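Local atomic coordinates of DsrH (Allochromatium vinosum, PDB entry 2HY5), a protein that forms, together with DsrE and DsrF, a hetero-hexameric complex that probably takes part in sulfur transfer during the oxidation of stored sulfur. Residues C[50-64]-C[76-88]. Sequence-based numbering, arbitrary orientation.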
loop_
_atom_site.group_PDB
_atom_site.type_symbol
_atom_site.label_atom_id
_atom_site.label_comp_id
_atom_site.label_asym_id
_atom_site.label_seq_id
_atom_site.Cartn_x
_atom_site.Cartn_y
_atom_site.Cartn_z
ATOM N N VAL C 50 10.385 5.055 21.577
ATOM C CA VAL C 50 9.389 6.119 21.601
ATOM C C VAL C 50 9.595 6.967 22.856
ATOM O O VAL C 50 9.566 8.193 22.793
ATOM C CB VAL C 50 7.959 5.545 21.581
ATOM C CG1 VAL C 50 6.940 6.678 21.686
ATOM C CG2 VAL C 50 7.741 4.768 20.289
ATOM N N THR C 51 9.823 6.308 23.987
ATOM C CA THR C 51 10.042 7.012 25.245
ATOM C C THR C 51 11.266 7.916 25.130
ATOM O O THR C 51 11.258 9.051 25.607
ATOM C CB THR C 51 10.240 6.024 26.410
ATOM O OG1 THR C 51 9.058 5.226 26.561
ATOM C CG2 THR C 51 10.509 6.774 27.709
ATOM N N GLU C 52 12.317 7.412 24.490
ATOM C CA GLU C 52 13.528 8.199 24.302
ATOM C C GLU C 52 13.217 9.455 23.494
ATOM O O GLU C 52 13.746 10.528 23.773
ATOM C CB GLU C 52 14.594 7.371 23.580
ATOM C CG GLU C 52 15.716 6.876 24.478
ATOM C CD GLU C 52 16.599 8.002 24.986
ATOM O OE1 GLU C 52 16.087 8.896 25.693
ATOM O OE2 GLU C 52 17.810 7.994 24.674
ATOM N N ALA C 53 12.350 9.317 22.495
ATOM C CA ALA C 53 11.975 10.439 21.640
ATOM C C ALA C 53 11.279 11.546 22.429
ATOM O O ALA C 53 11.437 12.730 22.125
ATOM C CB ALA C 53 11.072 9.955 20.509
ATOM N N LEU C 54 10.508 11.159 23.440
ATOM C CA LEU C 54 9.800 12.126 24.273
ATOM C C LEU C 54 10.783 13.097 24.911
ATOM O O LEU C 54 10.404 14.180 25.357
ATOM C CB LEU C 54 9.006 11.403 25.363
ATOM C CG LEU C 54 7.731 10.696 24.901
ATOM C CD1 LEU C 54 7.171 9.843 26.028
ATOM C CD2 LEU C 54 6.716 11.739 24.454
ATOM N N GLY C 55 12.050 12.701 24.945
ATOM C CA GLY C 55 13.078 13.542 25.530
ATOM C C GLY C 55 13.380 14.804 24.743
ATOM O O GLY C 55 13.858 15.784 25.309
ATOM N N LYS C 56 13.108 14.801 23.441
ATOM C CA LYS C 56 13.381 15.991 22.641
ATOM C C LYS C 56 12.237 16.416 21.731
ATOM O O LYS C 56 12.246 17.521 21.194
ATOM C CB LYS C 56 14.658 15.798 21.810
ATOM C CG LYS C 56 14.511 14.995 20.518
ATOM C CD LYS C 56 14.128 13.545 20.760
ATOM C CE LYS C 56 14.618 12.658 19.620
ATOM N NZ LYS C 56 14.252 13.183 18.273
ATOM N N LEU C 57 11.249 15.544 21.566
ATOM C CA LEU C 57 10.105 15.836 20.706
ATOM C C LEU C 57 8.798 15.833 21.486
ATOM O O LEU C 57 8.713 15.244 22.562
ATOM C CB LEU C 57 9.989 14.777 19.606
ATOM C CG LEU C 57 11.201 14.462 18.730
ATOM C CD1 LEU C 57 10.867 13.264 17.846
ATOM C CD2 LEU C 57 11.578 15.678 17.889
ATOM N N LYS C 58 7.782 16.495 20.933
ATOM C CA LYS C 58 6.452 16.515 21.530
ATOM C C LYS C 58 5.675 15.482 20.714
ATOM O O LYS C 58 5.517 15.641 19.504
ATOM C CB LYS C 58 5.797 17.889 21.365
ATOM C CG LYS C 58 6.575 19.038 21.983
ATOM C CD LYS C 58 5.862 20.360 21.735
ATOM C CE LYS C 58 6.609 21.523 22.365
ATOM N NZ LYS C 58 5.869 22.807 22.205
ATOM N N LEU C 59 5.206 14.424 21.365
ATOM C CA LEU C 59 4.474 13.371 20.664
ATOM C C LEU C 59 2.977 13.446 20.932
ATOM O O LEU C 59 2.545 13.693 22.063
ATOM C CB LEU C 59 4.987 11.993 21.094
ATOM C CG LEU C 59 6.483 11.701 20.978
ATOM C CD1 LEU C 59 6.733 10.248 21.371
ATOM C CD2 LEU C 59 6.967 11.962 19.559
ATOM N N TYR C 60 2.193 13.223 19.881
ATOM C CA TYR C 60 0.737 13.251 19.965
ATOM C C TYR C 60 0.183 12.017 19.274
ATOM O O TYR C 60 0.812 11.477 18.366
ATOM C CB TYR C 60 0.176 14.486 19.258
ATOM C CG TYR C 60 0.694 15.795 19.789
ATOM C CD1 TYR C 60 1.956 16.267 19.426
ATOM C CD2 TYR C 60 -0.067 16.553 20.674
ATOM C CE1 TYR C 60 2.444 17.469 19.935
ATOM C CE2 TYR C 60 0.414 17.756 21.189
ATOM C CZ TYR C 60 1.668 18.204 20.817
ATOM O OH TYR C 60 2.151 19.378 21.347
ATOM N N VAL C 61 -0.991 11.578 19.707
ATOM C CA VAL C 61 -1.630 10.418 19.107
ATOM C C VAL C 61 -3.092 10.775 18.877
ATOM O O VAL C 61 -3.706 11.434 19.711
ATOM C CB VAL C 61 -1.509 9.175 20.031
ATOM C CG1 VAL C 61 -2.210 9.419 21.356
ATOM C CG2 VAL C 61 -2.089 7.956 19.339
ATOM N N LEU C 62 -3.648 10.356 17.742
ATOM C CA LEU C 62 -5.037 10.677 17.429
ATOM C C LEU C 62 -6.007 9.750 18.160
ATOM O O LEU C 62 -6.093 8.558 17.866
ATOM C CB LEU C 62 -5.260 10.610 15.911
ATOM C CG LEU C 62 -6.593 11.158 15.398
ATOM C CD1 LEU C 62 -6.720 12.649 15.704
ATOM C CD2 LEU C 62 -6.672 10.922 13.902
ATOM N N GLY C 63 -6.732 10.320 19.120
ATOM C CA GLY C 63 -7.683 9.564 19.919
ATOM C C GLY C 63 -8.699 8.747 19.142
ATOM O O GLY C 63 -8.966 7.601 19.505
ATOM N N PRO C 64 -9.304 9.310 18.085
ATOM C CA PRO C 64 -10.289 8.566 17.294
ATOM C C PRO C 64 -9.724 7.258 16.734
ATOM O O PRO C 64 -10.405 6.231 16.750
ATOM C CB PRO C 64 -10.670 9.562 16.206
ATOM C CG PRO C 64 -10.599 10.868 16.932
ATOM C CD PRO C 64 -9.292 10.732 17.693
ATOM N N VAL C 76 -1.859 4.510 26.587
ATOM C CA VAL C 76 -0.775 5.222 25.929
ATOM C C VAL C 76 0.447 5.431 26.824
ATOM O O VAL C 76 0.330 5.501 28.051
ATOM C CB VAL C 76 -1.270 6.604 25.436
ATOM C CG1 VAL C 76 -0.160 7.344 24.720
ATOM C CG2 VAL C 76 -2.467 6.418 24.525
ATOM N N ILE C 77 1.618 5.514 26.202
ATOM C CA ILE C 77 2.855 5.763 26.930
ATOM C C ILE C 77 2.720 7.159 27.531
ATOM O O ILE C 77 2.434 8.121 26.817
ATOM C CB ILE C 77 4.070 5.751 25.981
ATOM C CG1 ILE C 77 4.225 4.362 25.355
ATOM C CG2 ILE C 77 5.335 6.146 26.741
ATOM C CD1 ILE C 77 5.228 4.320 24.212
ATOM N N PRO C 78 2.905 7.284 28.855
ATOM C CA PRO C 78 2.794 8.589 29.512
ATOM C C PRO C 78 3.685 9.629 28.844
ATOM O O PRO C 78 4.879 9.404 28.648
ATOM C CB PRO C 78 3.227 8.288 30.944
ATOM C CG PRO C 78 2.727 6.888 31.141
ATOM C CD PRO C 78 3.139 6.218 29.846
ATOM N N GLY C 79 3.103 10.770 28.490
ATOM C CA GLY C 79 3.880 11.810 27.840
ATOM C C GLY C 79 3.356 12.115 26.454
ATOM O O GLY C 79 3.531 13.222 25.941
ATOM N N ILE C 80 2.728 11.121 25.836
ATOM C CA ILE C 80 2.151 11.304 24.510
ATOM C C ILE C 80 0.755 11.881 24.719
ATOM O O ILE C 80 -0.085 11.266 25.367
ATOM C CB ILE C 80 2.031 9.966 23.759
ATOM C CG1 ILE C 80 3.415 9.333 23.616
ATOM C CG2 ILE C 80 1.420 10.196 22.381
ATOM C CD1 ILE C 80 3.418 8.029 22.848
ATOM N N SER C 81 0.519 13.070 24.174
ATOM C CA SER C 81 -0.766 13.741 24.318
ATOM C C SER C 81 -1.781 13.200 23.326
ATOM O O SER C 81 -1.485 13.086 22.142
ATOM C CB SER C 81 -0.606 15.243 24.077
ATOM O OG SER C 81 0.305 15.824 24.990
ATOM N N VAL C 82 -2.976 12.880 23.812
ATOM C CA VAL C 82 -4.040 12.371 22.954
ATOM C C VAL C 82 -4.846 13.566 22.448
ATOM O O VAL C 82 -5.281 14.404 23.237
ATOM C CB VAL C 82 -4.969 11.414 23.730
ATOM C CG1 VAL C 82 -6.052 10.860 22.811
ATOM C CG2 VAL C 82 -4.151 10.278 24.331
ATOM N N VAL C 83 -5.025 13.642 21.132
ATOM C CA VAL C 83 -5.768 14.733 20.509
ATOM C C VAL C 83 -6.861 14.194 19.581
ATOM O O VAL C 83 -6.828 13.030 19.186
ATOM C CB VAL C 83 -4.837 15.628 19.668
ATOM C CG1 VAL C 83 -3.737 16.208 20.547
ATOM C CG2 VAL C 83 -4.234 14.817 18.523
ATOM N N ASP C 84 -7.842 15.031 19.253
ATOM C CA ASP C 84 -8.891 14.608 18.330
ATOM C C ASP C 84 -8.593 15.286 17.001
ATOM O O ASP C 84 -7.541 15.899 16.846
ATOM C CB ASP C 84 -10.286 14.999 18.833
ATOM C CG ASP C 84 -10.373 16.445 19.253
ATOM O OD1 ASP C 84 -9.558 17.260 18.775
ATOM O OD2 ASP C 84 -11.272 16.768 20.055
ATOM N N TYR C 85 -9.497 15.182 16.036
ATOM C CA TYR C 85 -9.226 15.807 14.746
ATOM C C TYR C 85 -9.058 17.320 14.844
ATOM O O TYR C 85 -8.249 17.905 14.121
ATOM C CB TYR C 85 -10.316 15.445 13.735
ATOM C CG TYR C 85 -10.144 14.051 13.160
ATOM C CD1 TYR C 85 -10.989 13.004 13.534
ATOM C CD2 TYR C 85 -9.122 13.778 12.252
ATOM C CE1 TYR C 85 -10.820 11.717 13.014
ATOM C CE2 TYR C 85 -8.943 12.497 11.726
ATOM C CZ TYR C 85 -9.793 11.474 12.111
ATOM O OH TYR C 85 -9.623 10.209 11.593
ATOM N N ALA C 86 -9.807 17.957 15.740
ATOM C CA ALA C 86 -9.678 19.398 15.908
ATOM C C ALA C 86 -8.267 19.695 16.423
ATOM O O ALA C 86 -7.652 20.679 16.025
ATOM C CB ALA C 86 -10.730 19.916 16.892
ATOM N N GLY C 87 -7.758 18.829 17.300
ATOM C CA GLY C 87 -6.416 19.007 17.829
ATOM C C GLY C 87 -5.367 18.808 16.749
ATOM O O GLY C 87 -4.324 19.461 16.748
ATOM N N PHE C 88 -5.653 17.887 15.832
ATOM C CA PHE C 88 -4.779 17.569 14.705
ATOM C C PHE C 88 -4.653 18.847 13.875
ATOM O O PHE C 88 -3.557 19.264 13.499
ATOM C CB PHE C 88 -5.435 16.428 13.908
ATOM C CG PHE C 88 -4.613 15.882 12.759
ATOM C CD1 PHE C 88 -5.026 14.718 12.119
ATOM C CD2 PHE C 88 -3.477 16.536 12.285
ATOM C CE1 PHE C 88 -4.326 14.213 11.023
ATOM C CE2 PHE C 88 -2.772 16.041 11.191
ATOM C CZ PHE C 88 -3.199 14.875 10.557
HETATM O O HOH W 1 5.125 14.705 24.219
HETATM O O HOH W 2 2.707 16.078 23.782
#
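Strands 58-62 and 81-83 are parallel neighbours at one margin of the chain's sheet, joined through helix 63-68 in a beta-alpha-beta crossover. Four backbone bonds zip them together, beginning with Ser81 N to Leu59 O and Val61 N to Ser81 O; Val83 N then reaches Val61 O almost straight (N-H...O 169°), and Gly63 N closes on Val83 O at 2.7 Å. At the start of the pair two waters add to these bonds: one links Leu59 N to Gly79 O, the other joins Leu59 O to Ser81 OG. Val61 and Val82 point the same way side by side, Val61 CG1 lying 3.7 Å from Val82 CG2, while Tyr60, Leu62, Ser81 and Val83 occupy the other face. There Tyr60 CD2 lies 3.7 Å from both Ser81 CB and Val83 CG1. Leu62, its CG trans to the backbone N (chi1 -170°), sends CD2 to within 3.5 Å of Tyr85 CE2, and Pro64 CB lies 3.9 Å from Tyr85 CE1. With Tyr85 replaced by alanine, Leu62 CD2 and the Pro64 ring would probably lose their shared partner, opening a gap between the starts of helices 63-68 and 85-94. Asp84 caps helix 85-94, its OD1 accepting from Gly87 N at 2.8 Å. Before the strand, the type II turn from Ile77 to Ile80 packs against Val50 of helix 47-53 and against Leu54: Val50 CG1 touches the CD1 methyls of Ile77 and Ile80, and Leu54 CD1 touches Pro78 O. Strand 29-32 flanks 58-62 on the side away from 81-83, Leu66 of helix 63-68 packs on Val61 and Val76, and Tyr85 also meets Gln22 of the DsrE chain and Gly59 of the DsrF chain.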